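Local coordinates for foldase protein PrsA (Bacillus subtilis, PDB 4WO7) that helps secreted proteins to fold after their translocation across the membrane of Bacillus subtilis and has peptidyl-prolyl cis-trans isomerase activity that is dispensable for this role in vivo, at residues I11-D15 / A16-T20; K89-L92 / L93-A97; A237-K240 / V241-K244. One frame throughout, in Å; residues are numbered along the deposited sequence.

Contact 1: residues I11-D15 / A16-T20; sequences IAKTD and AGDVT
The side chain of Asp18 runs alongside that of Lys13, with Asp18 OD1 3.4 Å from Lys13 CG. They sit on a tight beta hairpin whose strands 10-14 and 19-20 are linked through a type I turn from Thr14 to Gly17. Asp18 CG is anti to its own carbonyl carbon (chi1 -57°), which swings the carboxylate across to the facing strand. There OD1 accepts the backbone N-H of Thr14, 3.3 Å from Thr14 N and nearly straight at 162°, while OD2 stays 4.3 Å from Lys13 NZ, beyond a salt bridge. Replacing Asp18 by alanine would probably leave Thr14 N without this acceptor and the Lys13 ammonium without its nearby opposite charge.

Within the turn, Gly17 N donates to Thr14 O from well above the carbonyl plane. Gly17 takes a positive phi (117°), where a side chain would be jammed against the carbonyl O of Ala16. Ala12 and Val19 form an antiparallel hydrogen-bonded pair, with their CB atoms 4.4 Å apart on the same face. Ile11 and Ala12 together face Val19 in a classic beta bulge. Strand 10-14 also pairs with a strand of the second subunit, so the sheet crosses the dimer interface. Beyond the hairpin, Thr20 caps helix 21-49 with its side chain while Glu23 accepts from its N-H, consistent with a capping box. At the bulge, Val19 O receives Ile11 N at 2.8 Å and, more weakly, Ala12 N.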
loop_
_atom_site.group_PDB
_atom_site.type_symbol
_atom_site.label_atom_id
_atom_site.label_comp_id
_atom_site.label_asym_id
_atom_site.label_seq_id
_atom_site.Cartn_x
_atom_site.Cartn_y
_atom_site.Cartn_z
ATOM N N ILE A 11 13.738 18.250 20.364
ATOM C CA ILE A 11 12.470 17.574 20.134
ATOM C C ILE A 11 12.341 16.393 21.075
ATOM O O ILE A 11 11.300 16.188 21.704
ATOM C CB ILE A 11 12.361 17.057 18.688
ATOM C CG1 ILE A 11 12.479 18.204 17.680
ATOM C CG2 ILE A 11 11.067 16.256 18.496
ATOM C CD1 ILE A 11 11.376 19.225 17.769
ATOM N N ALA A 12 13.419 15.621 21.165
ATOM C CA ALA A 12 13.450 14.432 22.001
ATOM C C ALA A 12 14.804 14.293 22.672
ATOM O O ALA A 12 15.847 14.450 22.035
ATOM C CB ALA A 12 13.140 13.192 21.171
ATOM N N LYS A 13 14.776 13.984 23.962
ATOM C CA LYS A 13 15.991 13.782 24.731
ATOM C C LYS A 13 16.235 12.299 24.925
ATOM O O LYS A 13 15.331 11.552 25.308
ATOM C CB LYS A 13 15.901 14.498 26.082
ATOM C CG LYS A 13 17.240 14.630 26.791
ATOM C CD LYS A 13 17.103 15.301 28.152
ATOM C CE LYS A 13 18.382 15.166 28.970
ATOM N NZ LYS A 13 19.524 15.900 28.373
ATOM N N THR A 14 17.472 11.888 24.670
ATOM C CA THR A 14 17.870 10.492 24.776
ATOM C C THR A 14 19.283 10.388 25.354
ATOM O O THR A 14 20.100 11.293 25.178
ATOM C CB THR A 14 17.781 9.808 23.386
ATOM O OG1 THR A 14 16.461 9.991 22.850
ATOM C CG2 THR A 14 18.088 8.322 23.452
ATOM N N ASP A 15 19.558 9.297 26.063
ATOM C CA ASP A 15 20.883 9.057 26.639
ATOM C C ASP A 15 21.936 8.757 25.560
ATOM O O ASP A 15 23.134 8.899 25.793
ATOM C CB ASP A 15 20.805 7.929 27.677
ATOM C CG ASP A 15 20.109 6.693 27.148
ATOM O OD1 ASP A 15 19.479 6.777 26.073
ATOM O OD2 ASP A 15 20.178 5.643 27.820
ATOM N N ALA A 16 21.469 8.334 24.389
ATOM C CA ALA A 16 22.314 8.121 23.211
ATOM C C ALA A 16 22.375 9.367 22.308
ATOM O O ALA A 16 22.817 9.284 21.161
ATOM C CB ALA A 16 21.798 6.928 22.409
ATOM N N GLY A 17 21.925 10.509 22.828
ATOM C CA GLY A 17 22.020 11.790 22.134
ATOM C C GLY A 17 20.664 12.393 21.810
ATOM O O GLY A 17 19.704 11.660 21.631
ATOM N N ASP A 18 20.587 13.717 21.675
ATOM C CA ASP A 18 19.303 14.380 21.422
ATOM C C ASP A 18 18.983 14.552 19.951
ATOM O O ASP A 18 19.870 14.621 19.103
ATOM C CB ASP A 18 19.264 15.754 22.099
ATOM C CG ASP A 18 19.512 15.671 23.585
ATOM O OD1 ASP A 18 19.303 14.576 24.149
ATOM O OD2 ASP A 18 19.910 16.689 24.186
ATOM N N VAL A 19 17.688 14.648 19.679
ATOM C CA VAL A 19 17.173 14.976 18.363
ATOM C C VAL A 19 16.683 16.418 18.369
ATOM O O VAL A 19 15.790 16.772 19.138
ATOM C CB VAL A 19 16.039 14.007 17.981
ATOM C CG1 VAL A 19 15.395 14.402 16.665
ATOM C CG2 VAL A 19 16.574 12.573 17.923
ATOM N N THR A 20 17.280 17.248 17.518
ATOM C CA THR A 20 16.927 18.661 17.452
ATOM C C THR A 20 15.850 18.936 16.398
ATOM O O THR A 20 15.584 18.102 15.531
ATOM C CB THR A 20 18.160 19.516 17.140
ATOM O OG1 THR A 20 18.719 19.115 15.883
ATOM C CG2 THR A 20 19.209 19.374 18.245
#

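Contact 2: residues K89-L92 / L93-A97; sequences KYEL and LTQKA
Glu91 O is gripped by two donors, Thr94 OG1 at 2.8 Å and the backbone N of Gln95, both arriving from the same face of the carbonyl plane. The hydroxyl comes in at a steep C=O...donor angle of 111°, whereas the peptide N-H lies closer to the line of the carbonyl. Thr94 can do this because its OG1 sits between its own N and carbonyl carbon (chi1 54°), folding the hydroxyl back along the helix. The same torsion sets CG2 anti to the carbonyl carbon, over the face of the Tyr90 ring. That methyl stands 3.9 Å from the ring centroid in a CH-pi contact, nearest to CE1 and CZ. The phenol leans past the methyl to end at Gln42 on helix 21-49, to which its OH is hydrogen-bonded.

A threonine hydroxyl bonded to the carbonyl three residues back is a familiar alpha-helical motif, set here in helix 81-101, where regular i to i+4 bonds link Lys89 O to Leu93 N, Tyr90 O to Thr94 N and Leu92 O to Lys96 N. Helices 21-49 and 231-244 both pack on it: Leu93 and Ala97 touch Leu46 of the former, while Thr94 meets Val234 of the latter.

Lys89 is fully extended and runs at a slant past Leu93, its CG 4.2 Å from Leu93 CD1. The start of the Gln95 chain passes by Glu91 O, then bends at chi2 (-74°), whereas Lys96 passes its CG by Leu92 O and extends straight. Lys89 NZ goes on to a salt bridge with Asp47, Gln95 NE2 to Leu228 O, and Lys96 NZ to a salt bridge with Glu56 and the carbonyl O of Lys51.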
loop_
_atom_site.group_PDB
_atom_site.type_symbol
_atom_site.label_atom_id
_atom_site.label_comp_id
_atom_site.label_asym_id
_atom_site.label_seq_id
_atom_site.Cartn_x
_atom_site.Cartn_y
_atom_site.Cartn_z
ATOM N N LYS A 89 -11.345 20.178 3.642
ATOM C CA LYS A 89 -11.404 21.356 2.793
ATOM C C LYS A 89 -10.536 21.141 1.560
ATOM O O LYS A 89 -10.914 21.509 0.450
ATOM C CB LYS A 89 -10.958 22.613 3.548
ATOM C CG LYS A 89 -11.035 23.873 2.693
ATOM C CD LYS A 89 -10.639 25.132 3.443
ATOM C CE LYS A 89 -10.864 26.353 2.566
ATOM N NZ LYS A 89 -10.358 27.609 3.174
ATOM N N TYR A 90 -9.375 20.527 1.765
ATOM C CA TYR A 90 -8.460 20.245 0.670
ATOM C C TYR A 90 -9.077 19.278 -0.336
ATOM O O TYR A 90 -8.974 19.499 -1.542
ATOM C CB TYR A 90 -7.138 19.693 1.204
ATOM C CG TYR A 90 -6.162 19.282 0.125
ATOM C CD1 TYR A 90 -5.766 20.178 -0.858
ATOM C CD2 TYR A 90 -5.613 18.007 0.105
ATOM C CE1 TYR A 90 -4.873 19.809 -1.844
ATOM C CE2 TYR A 90 -4.707 17.632 -0.873
ATOM C CZ TYR A 90 -4.343 18.539 -1.843
ATOM O OH TYR A 90 -3.450 18.181 -2.824
ATOM N N GLU A 91 -9.730 18.220 0.142
ATOM C CA GLU A 91 -10.386 17.283 -0.767
ATOM C C GLU A 91 -11.490 17.984 -1.565
ATOM O O GLU A 91 -11.603 17.799 -2.777
ATOM C CB GLU A 91 -10.968 16.079 -0.018
ATOM C CG GLU A 91 -11.510 15.006 -0.963
ATOM C CD GLU A 91 -12.060 13.788 -0.240
ATOM O OE1 GLU A 91 -12.859 13.959 0.707
ATOM O OE2 GLU A 91 -11.705 12.655 -0.630
ATOM N N LEU A 92 -12.305 18.786 -0.886
ATOM C CA LEU A 92 -13.402 19.484 -1.548
ATOM C C LEU A 92 -12.861 20.444 -2.606
ATOM O O LEU A 92 -13.451 20.591 -3.676
ATOM C CB LEU A 92 -14.271 20.246 -0.539
ATOM C CG LEU A 92 -15.088 19.420 0.463
ATOM C CD1 LEU A 92 -15.770 20.314 1.492
ATOM C CD2 LEU A 92 -16.130 18.570 -0.249
ATOM N N LEU A 93 -11.743 21.097 -2.304
ATOM C CA LEU A 93 -11.099 21.982 -3.276
ATOM C C LEU A 93 -10.610 21.230 -4.510
ATOM O O LEU A 93 -10.874 21.644 -5.640
ATOM C CB LEU A 93 -9.921 22.720 -2.643
ATOM C CG LEU A 93 -10.284 23.849 -1.678
ATOM C CD1 LEU A 93 -9.040 24.304 -0.939
ATOM C CD2 LEU A 93 -10.919 25.021 -2.418
ATOM N N THR A 94 -9.900 20.128 -4.296
ATOM C CA THR A 94 -9.368 19.344 -5.409
ATOM C C THR A 94 -10.521 18.751 -6.220
ATOM O O THR A 94 -10.392 18.489 -7.418
ATOM C CB THR A 94 -8.434 18.213 -4.920
ATOM O OG1 THR A 94 -9.124 17.406 -3.958
ATOM C CG2 THR A 94 -7.174 18.792 -4.275
ATOM N N GLN A 95 -11.652 18.548 -5.553
ATOM C CA GLN A 95 -12.846 18.039 -6.213
ATOM C C GLN A 95 -13.435 19.108 -7.128
ATOM O O GLN A 95 -13.827 18.835 -8.265
ATOM C CB GLN A 95 -13.879 17.601 -5.175
ATOM C CG GLN A 95 -13.603 16.239 -4.587
ATOM C CD GLN A 95 -13.907 15.122 -5.558
ATOM O OE1 GLN A 95 -15.036 14.981 -6.033
ATOM N NE2 GLN A 95 -12.888 14.345 -5.893
ATOM N N LYS A 96 -13.494 20.332 -6.618
ATOM C CA LYS A 96 -14.055 21.445 -7.366
ATOM C C LYS A 96 -13.161 21.758 -8.557
ATOM O O LYS A 96 -13.648 22.071 -9.644
ATOM C CB LYS A 96 -14.243 22.673 -6.470
ATOM C CG LYS A 96 -15.490 22.596 -5.597
ATOM C CD LYS A 96 -15.787 23.920 -4.913
ATOM C CE LYS A 96 -17.221 23.972 -4.420
ATOM N NZ LYS A 96 -17.528 25.280 -3.786
ATOM N N ALA A 97 -11.851 21.676 -8.341
ATOM C CA ALA A 97 -10.881 21.884 -9.405
ATOM C C ALA A 97 -11.073 20.848 -10.502
ATOM O O ALA A 97 -11.037 21.182 -11.684
ATOM C CB ALA A 97 -9.459 21.809 -8.861
#

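Contact 3: residues A237-K240 / V241-K244; sequences AVQK and VMKK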
loop_
_atom_site.group_PDB
_atom_site.type_symbol
_atom_site.label_atom_id
_atom_site.label_comp_id
_atom_site.label_asym_id
_atom_site.label_seq_id
_atom_site.Cartn_x
_atom_site.Cartn_y
_atom_site.Cartn_z
ATOM N N ALA A 237 -6.079 16.955 -13.196
ATOM C CA ALA A 237 -6.872 18.171 -13.333
ATOM C C ALA A 237 -6.306 19.334 -12.522
ATOM O O ALA A 237 -6.211 20.457 -13.020
ATOM C CB ALA A 237 -8.308 17.913 -12.915
ATOM N N VAL A 238 -5.933 19.059 -11.276
ATOM C CA VAL A 238 -5.420 20.088 -10.376
ATOM C C VAL A 238 -4.126 20.680 -10.928
ATOM O O VAL A 238 -3.884 21.880 -10.809
ATOM C CB VAL A 238 -5.180 19.522 -8.958
ATOM C CG1 VAL A 238 -4.460 20.540 -8.068
ATOM C CG2 VAL A 238 -6.505 19.148 -8.320
ATOM N N GLN A 239 -3.303 19.835 -11.544
ATOM C CA GLN A 239 -2.003 20.268 -12.042
ATOM C C GLN A 239 -2.138 21.271 -13.186
ATOM O O GLN A 239 -1.248 22.095 -13.409
ATOM C CB GLN A 239 -1.181 19.057 -12.494
ATOM C CG GLN A 239 0.311 19.304 -12.586
ATOM C CD GLN A 239 0.919 19.761 -11.275
ATOM O OE1 GLN A 239 0.322 19.601 -10.210
ATOM N NE2 GLN A 239 2.116 20.332 -11.348
ATOM N N LYS A 240 -3.242 21.198 -13.922
ATOM C CA LYS A 240 -3.517 22.196 -14.950
ATOM C C LYS A 240 -3.713 23.573 -14.340
ATOM O O LYS A 240 -3.308 24.587 -14.910
ATOM C CB LYS A 240 -4.757 21.835 -15.748
ATOM C CG LYS A 240 -4.589 20.687 -16.690
ATOM C CD LYS A 240 -5.846 20.563 -17.505
ATOM C CE LYS A 240 -5.775 19.459 -18.522
ATOM N NZ LYS A 240 -7.056 19.442 -19.265
ATOM N N VAL A 241 -4.351 23.599 -13.177
ATOM C CA VAL A 241 -4.618 24.850 -12.493
ATOM C C VAL A 241 -3.301 25.395 -11.972
ATOM O O VAL A 241 -3.064 26.602 -12.006
ATOM C CB VAL A 241 -5.609 24.674 -11.322
ATOM C CG1 VAL A 241 -5.900 26.011 -10.669
ATOM C CG2 VAL A 241 -6.904 24.044 -11.799
HETATM N N MSE A 242 -2.441 24.493 -11.507
HETATM C CA MSE A 242 -1.182 24.880 -10.889
HETATM C C MSE A 242 -0.200 25.483 -11.897
HETATM O O MSE A 242 0.558 26.389 -11.552
HETATM C CB MSE A 242 -0.545 23.676 -10.190
HETATM C CG MSE A 242 -1.330 23.150 -8.985
HETATM SE SE MSE A 242 -1.771 24.528 -7.669
HETATM C CE MSE A 242 -0.039 25.406 -7.621
ATOM N N LYS A 243 -0.208 24.994 -13.134
ATOM C CA LYS A 243 0.641 25.588 -14.171
ATOM C C LYS A 243 0.195 27.006 -14.510
ATOM O O LYS A 243 1.031 27.886 -14.719
ATOM C CB LYS A 243 0.668 24.746 -15.449
ATOM C CG LYS A 243 1.592 23.542 -15.400
ATOM C CD LYS A 243 1.612 22.839 -16.744
ATOM C CE LYS A 243 2.655 21.742 -16.788
ATOM N NZ LYS A 243 2.679 21.097 -18.128
ATOM N N LYS A 244 -1.115 27.226 -14.569
ATOM C CA LYS A 244 -1.644 28.538 -14.929
ATOM C C LYS A 244 -1.348 29.557 -13.833
ATOM O O LYS A 244 -1.515 30.760 -14.035
ATOM C CB LYS A 244 -3.154 28.476 -15.168
ATOM C CG LYS A 244 -3.570 27.770 -16.448
ATOM C CD LYS A 244 -5.036 28.055 -16.785
ATOM C CE LYS A 244 -5.944 26.830 -16.663
ATOM N NZ LYS A 244 -6.685 26.729 -15.374
#
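Val238 and Met242, a selenomethionine in the crystal, stand one turn apart on the buried flank of helix 231-244 and leave the helix in the same direction, with Val238 CG1 4.2 Å from Met242 CG. The selenoether chain of Met242 doubles over at chi2 (-52°) and again at chi3, which carries its selenium end off this turn and onto helix 21-49, among Val41, Gln42 and Val45. Gln239 lies roughly perpendicular to Met242, and its bent chain sets OE1 4.1 Å from Met242 CG. Val241, also buried, reaches Asn101 of helix 81-101, a helix that Ala237 and Val238 touch as well.

The backbone bonding is uneven here. Val238 O accepts Met242 N in the carbonyl plane at 3.1 Å, and receives Val241 N by a weak, strongly bent bond (125°). Ala237 O is 3.7 Å from Val241 N, so the i to i+4 bond expected between them is replaced by this i to i+3 contact. One residue on, Gln239 O is bonded to Lys243 N at 3.1 Å.

The solvent flank is looser. Lys240 and Lys243 stretch out fully extended, while Lys244 bends at chi3 and chi4, so that its NZ turns back to 4.0 Å from Lys240 O. Lys244 N in turn makes only a weak bond to Lys240 O, at 3.4 Å, near the end of the helix. Apolar side chains thus fasten one flank to the neighbouring helices, while the other carries lysines suited to water; their like charges, with Lys244 NZ also close to Lys49 NZ, probably favour keeping them spread out.

Contacts 2 and 3 belong to one helical core, whereas contact 1 stands far out, its centre about 41 Å from that of the chain. The 89-97 and 237-244 stretches meet directly: Val238 CG2 lies 4.0 Å from both Thr94 CB and Ala97 CB. Both stretches also pack on helix 21-49, the same helix that the hairpin of contact 1 leads into, so one long helix spans from the dimer interface to the core. The chemistry changes with place. Contact 1 relies on strand pairing and a side-chain carboxylate, contact 2 ties its polar ends to neighbouring helices and loops, and contact 3 divides between buried apolar groups and solvent-facing lysines.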